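Local structure of NS1 (Human bocavirus, 4KW3) at residues A[14-19]-A[198-203]. The protein probably nicks one DNA strand at the viral replication origin through this N-terminal origin-recognition and nuclease domain, initiating rolling-circle replication of the bocavirus genome. Numbering follows the deposited sequence.
Sequences PAFTYV and HAQTVD
The backbone N-H of Thr201 donates to Ala15 O over 2.8 Å (N-H...O 151°), approaching in the plane of that carbonyl. This bond ties the connection between strand 197-198 and helix 204-212 to the start of strand 15-21. Two residues further along strand 15-21, Thr17 turns its hydroxyl to that of the same Thr201, OG1 to OG1 at 2.8 Å, in a hydrogen bond whose direction is open. In both threonines OG1 lies anti to the carbonyl carbon, and the two side chains cross at about a right angle. Water 1 completes the polar network: it accepts from Thr17 N at 2.9 Å, donates to Ala199 O and bonds Thr201 OG1 at 3.1 Å, so that the Thr201 hydroxyl has two partners, Thr17 OG1 and the water.

Strand 15-21 lies between strands 114-122 and 185-191 in the central sheet of this nuclease domain, whose family belongs to the Rep clan of rolling-circle initiators. Thr17 also reaches Phe207 of helix 204-212, which carries the predicted nucleophile Tyr211; the side chain of Thr17 is about 5 Å from that of His117, a predicted metal ligand.

Phe16, with CG anti to its carbonyl carbon, brings CD2 to 3.2 Å from Ala199 O, which sits at the ring's edge near its plane; CE2 passes Gln200 CA obliquely. Extended beyond CG, which is anti to its backbone N (chi1 -171°), Gln200 brings its terminal amide against Pro14, NE2 3.2 Å from Pro14 CB. Asp203, at the end of the segment, N-caps helix 204-212 with its side chain, and its OD2 also forms a salt bridge with Arg206.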
loop_
_atom_site.group_PDB
_atom_site.type_symbol
_atom_site.label_atom_id
_atom_site.label_comp_id
_atom_site.label_asym_id
_atom_site.label_seq_id
_atom_site.Cartn_x
_atom_site.Cartn_y
_atom_site.Cartn_z
ATOM N N PRO A 14 17.619 10.521 6.425
ATOM C CA PRO A 14 16.579 10.251 7.425
ATOM C C PRO A 14 15.374 9.589 6.751
ATOM O O PRO A 14 15.134 9.825 5.553
ATOM C CB PRO A 14 16.218 11.650 7.927
ATOM C CG PRO A 14 16.438 12.531 6.740
ATOM C CD PRO A 14 17.631 11.940 6.015
ATOM N N ALA A 15 14.660 8.748 7.497
ATOM C CA ALA A 15 13.487 8.038 6.970
ATOM C C ALA A 15 12.210 8.465 7.682
ATOM O O ALA A 15 12.210 8.737 8.884
ATOM C CB ALA A 15 13.667 6.504 7.075
ATOM N N PHE A 16 11.115 8.492 6.937
ATOM C CA PHE A 16 9.834 8.899 7.493
ATOM C C PHE A 16 8.752 7.930 7.055
ATOM O O PHE A 16 8.863 7.283 6.007
ATOM C CB PHE A 16 9.514 10.342 7.072
ATOM C CG PHE A 16 10.547 11.322 7.523
ATOM C CD1 PHE A 16 11.670 11.579 6.737
ATOM C CD2 PHE A 16 10.433 11.953 8.773
ATOM C CE1 PHE A 16 12.656 12.466 7.176
ATOM C CE2 PHE A 16 11.409 12.844 9.214
ATOM C CZ PHE A 16 12.520 13.101 8.412
ATOM N N THR A 17 7.714 7.821 7.868
ATOM C CA THR A 17 6.624 6.896 7.579
ATOM C C THR A 17 5.296 7.643 7.476
ATOM O O THR A 17 4.940 8.448 8.356
ATOM C CB THR A 17 6.567 5.773 8.636
ATOM O OG1 THR A 17 7.824 5.077 8.645
ATOM C CG2 THR A 17 5.413 4.767 8.343
ATOM N N TYR A 18 4.584 7.410 6.376
ATOM C CA TYR A 18 3.275 8.036 6.167
ATOM C C TYR A 18 2.157 6.996 6.070
ATOM O O TYR A 18 2.386 5.835 5.693
ATOM C CB TYR A 18 3.265 8.864 4.882
ATOM C CG TYR A 18 4.247 10.018 4.841
ATOM C CD1 TYR A 18 5.561 9.829 4.427
ATOM C CD2 TYR A 18 3.848 11.305 5.180
ATOM C CE1 TYR A 18 6.451 10.890 4.358
ATOM C CE2 TYR A 18 4.725 12.356 5.133
ATOM C CZ TYR A 18 6.032 12.149 4.722
ATOM O OH TYR A 18 6.912 13.223 4.688
ATOM N N VAL A 19 0.940 7.428 6.382
ATOM C CA VAL A 19 -0.229 6.616 6.109
ATOM C C VAL A 19 -1.172 7.368 5.182
ATOM O O VAL A 19 -1.642 8.467 5.501
ATOM C CB VAL A 19 -0.991 6.197 7.383
ATOM C CG1 VAL A 19 -2.242 5.388 6.981
ATOM C CG2 VAL A 19 -0.107 5.357 8.259
ATOM N N HIS A 198 8.720 13.374 17.696
ATOM C CA HIS A 198 9.648 13.104 16.605
ATOM C C HIS A 198 8.916 12.482 15.423
ATOM O O HIS A 198 8.055 11.626 15.607
ATOM C CB HIS A 198 10.746 12.180 17.098
ATOM C CG HIS A 198 11.436 12.698 18.315
ATOM N ND1 HIS A 198 12.530 13.534 18.249
ATOM C CD2 HIS A 198 11.150 12.548 19.630
ATOM C CE1 HIS A 198 12.907 13.851 19.474
ATOM N NE2 HIS A 198 12.084 13.269 20.329
ATOM N N ALA A 199 9.257 12.903 14.211
ATOM C CA ALA A 199 8.557 12.420 13.026
ATOM C C ALA A 199 9.460 11.477 12.278
ATOM O O ALA A 199 9.027 10.786 11.371
ATOM C CB ALA A 199 8.122 13.562 12.122
ATOM N N GLN A 200 10.727 11.462 12.656
ATOM C CA GLN A 200 11.693 10.606 11.991
ATOM C C GLN A 200 11.539 9.174 12.464
ATOM O O GLN A 200 11.475 8.903 13.662
ATOM C CB GLN A 200 13.113 11.103 12.264
ATOM C CG GLN A 200 14.194 10.434 11.457
ATOM C CD GLN A 200 15.465 11.282 11.363
ATOM O OE1 GLN A 200 15.448 12.491 11.642
ATOM N NE2 GLN A 200 16.570 10.651 10.970
ATOM N N THR A 201 11.493 8.261 11.504
ATOM C CA THR A 201 11.501 6.837 11.775
ATOM C C THR A 201 12.958 6.400 11.986
ATOM O O THR A 201 13.729 6.235 11.032
ATOM C CB THR A 201 10.843 6.048 10.606
ATOM O OG1 THR A 201 9.506 6.519 10.411
ATOM C CG2 THR A 201 10.809 4.540 10.885
ATOM N N VAL A 202 13.332 6.234 13.251
ATOM C CA VAL A 202 14.711 5.910 13.603
ATOM C C VAL A 202 15.200 4.628 12.939
ATOM O O VAL A 202 16.304 4.578 12.403
ATOM C CB VAL A 202 14.872 5.724 15.103
ATOM C CG1 VAL A 202 16.341 5.590 15.417
ATOM C CG2 VAL A 202 14.267 6.903 15.857
ATOM N N ASP A 203 14.365 3.595 12.966
ATOM C CA ASP A 203 14.747 2.286 12.440
ATOM C C ASP A 203 13.770 1.756 11.384
ATOM O O ASP A 203 12.947 0.890 11.676
ATOM C CB ASP A 203 14.868 1.302 13.605
ATOM C CG ASP A 203 15.677 0.071 13.251
ATOM O OD1 ASP A 203 15.806 -0.241 12.045
ATOM O OD2 ASP A 203 16.218 -0.566 14.184
HETATM O O HOH W 1 7.615 9.009 10.479
#